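Local atomic coordinates of hypothetical protein Atu0240 (Agrobacterium tumefaciens str. C58, PDB entry 2GAX), a protein that is of unknown function but belongs to the DUF2000 family of the PTH2 clan, and so probably shares the fold of peptidyl-tRNA hydrolase 2. Residues I6-L10 with V22-M27. Residues are numbered along the deposited sequence; the frame is centred on the assembly and turned at random.
Sequences IAVIL and VTAFLM
Leu10, Val8 and Ile6 meet Val22, Thr23, Leu26 and Met27 without any ring or other flat side chain between them. Ile6 and Val8 point from one face of the strand toward the helix, while Ala7 and Ile9 point to the other face, where Ile9 touches Leu68 and Ile71 of helix 65-77. Leu10 reaches the helix with its branched end. The Leu10 and Val22 side chains slide past each other in opposite directions, with Leu10 CD2 3.7 Å from Val22 CG1. Leu10 CD1 comes to 3.5 Å from Thr23 OG1. This is a methyl packing against the hydroxyl oxygen. That hydroxyl is hydrogen-bonded to Lys19 O, one turn earlier in the helix. Val8 has CG1 anti to its backbone N (chi1 174°), which carries this methyl to 4.1 Å from Leu26 CD1. The same methyl also borders Thr23. Strand 4-11, helix 16-33 and strand 58-63 form a beta-alpha-beta crossover, with a small hairpin inserted before the second strand. The two strands are parallel neighbours in the mixed sheet. The helix segment runs back over the strand segment at 142°, with 9.5 Å between their axes at closest approach. At the other end of the contact, Met27, the last residue of the helix segment, modelled as selenomethionine, bends at chi2 (-61°) and again at chi3, and its SE lies 4.2 Å from Ile6 CG2. The two side chains cross at about a right angle. Met27 also touches Ile58 on the parallel strand.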
loop_
_atom_site.group_PDB
_atom_site.type_symbol
_atom_site.label_atom_id
_atom_site.label_comp_id
_atom_site.label_asym_id
_atom_site.label_seq_id
_atom_site.Cartn_x
_atom_site.Cartn_y
_atom_site.Cartn_z
ATOM N N ILE A 6 -6.322 6.959 2.316
ATOM C CA ILE A 6 -5.158 6.088 2.084
ATOM C C ILE A 6 -5.332 4.783 2.858
ATOM O O ILE A 6 -5.510 4.780 4.077
ATOM C CB ILE A 6 -3.803 6.766 2.476
ATOM C CG1 ILE A 6 -3.595 8.065 1.700
ATOM C CG2 ILE A 6 -2.624 5.830 2.199
ATOM C CD1 ILE A 6 -2.368 8.841 2.130
ATOM N N ALA A 7 -5.286 3.669 2.137
ATOM C CA ALA A 7 -5.434 2.370 2.732
ATOM C C ALA A 7 -4.305 1.454 2.301
ATOM O O ALA A 7 -3.875 1.476 1.143
ATOM C CB ALA A 7 -6.771 1.768 2.362
ATOM N N VAL A 8 -3.827 0.666 3.258
ATOM C CA VAL A 8 -2.845 -0.380 3.014
ATOM C C VAL A 8 -3.503 -1.715 3.365
ATOM O O VAL A 8 -4.051 -1.847 4.450
ATOM C CB VAL A 8 -1.616 -0.189 3.930
ATOM C CG1 VAL A 8 -0.643 -1.368 3.792
ATOM C CG2 VAL A 8 -0.921 1.140 3.656
ATOM N N ILE A 9 -3.455 -2.693 2.458
ATOM C CA ILE A 9 -4.004 -4.033 2.708
ATOM C C ILE A 9 -2.926 -5.115 2.571
ATOM O O ILE A 9 -2.336 -5.306 1.500
ATOM C CB ILE A 9 -5.224 -4.407 1.792
ATOM C CG1 ILE A 9 -6.224 -3.266 1.652
ATOM C CG2 ILE A 9 -5.953 -5.654 2.320
ATOM C CD1 ILE A 9 -6.027 -2.383 0.409
ATOM N N LEU A 10 -2.699 -5.840 3.664
ATOM C CA LEU A 10 -1.655 -6.853 3.736
ATOM C C LEU A 10 -2.236 -8.256 3.752
ATOM O O LEU A 10 -3.368 -8.461 4.179
ATOM C CB LEU A 10 -0.817 -6.628 5.001
ATOM C CG LEU A 10 -0.174 -5.234 5.075
ATOM C CD1 LEU A 10 0.403 -4.975 6.453
ATOM C CD2 LEU A 10 0.891 -5.037 3.974
ATOM N N VAL A 22 6.746 -4.727 3.622
ATOM C CA VAL A 22 5.764 -4.475 2.541
ATOM C C VAL A 22 5.095 -3.094 2.694
ATOM O O VAL A 22 4.905 -2.368 1.701
ATOM C CB VAL A 22 4.689 -5.598 2.447
ATOM C CG1 VAL A 22 3.597 -5.214 1.450
ATOM C CG2 VAL A 22 5.340 -6.929 2.001
ATOM N N THR A 23 4.761 -2.730 3.931
ATOM C CA THR A 23 4.079 -1.449 4.219
ATOM C C THR A 23 4.994 -0.291 3.833
ATOM O O THR A 23 4.551 0.678 3.201
ATOM C CB THR A 23 3.648 -1.333 5.693
ATOM O OG1 THR A 23 2.646 -2.325 5.963
ATOM C CG2 THR A 23 3.075 0.079 6.028
ATOM N N ALA A 24 6.270 -0.432 4.179
ATOM C CA ALA A 24 7.258 0.601 3.897
ATOM C C ALA A 24 7.355 0.828 2.387
ATOM O O ALA A 24 7.269 1.974 1.918
ATOM C CB ALA A 24 8.591 0.207 4.475
ATOM N N PHE A 25 7.504 -0.263 1.631
ATOM C CA PHE A 25 7.589 -0.159 0.177
ATOM C C PHE A 25 6.317 0.357 -0.470
ATOM O O PHE A 25 6.357 1.254 -1.312
ATOM C CB PHE A 25 8.003 -1.490 -0.423
ATOM C CG PHE A 25 9.468 -1.744 -0.318
ATOM C CD1 PHE A 25 10.340 -1.215 -1.266
ATOM C CD2 PHE A 25 9.989 -2.484 0.732
ATOM C CE1 PHE A 25 11.719 -1.434 -1.170
ATOM C CE2 PHE A 25 11.371 -2.717 0.829
ATOM C CZ PHE A 25 12.225 -2.200 -0.122
ATOM N N LEU A 26 5.176 -0.173 -0.050
ATOM C CA LEU A 26 3.908 0.324 -0.594
ATOM C C LEU A 26 3.722 1.843 -0.410
ATOM O O LEU A 26 3.265 2.540 -1.324
ATOM C CB LEU A 26 2.727 -0.428 0.020
ATOM C CG LEU A 26 2.614 -1.927 -0.316
ATOM C CD1 LEU A 26 1.558 -2.546 0.567
ATOM C CD2 LEU A 26 2.299 -2.177 -1.804
HETATM N N MSE A 27 4.067 2.337 0.771
HETATM C CA MSE A 27 3.900 3.744 1.110
HETATM C C MSE A 27 4.838 4.622 0.297
HETATM O O MSE A 27 4.488 5.761 -0.042
HETATM C CB MSE A 27 4.123 3.966 2.608
HETATM C CG MSE A 27 2.866 3.720 3.439
HETATM SE SE MSE A 27 1.412 4.985 2.899
HETATM C CE MSE A 27 2.285 6.562 3.082
#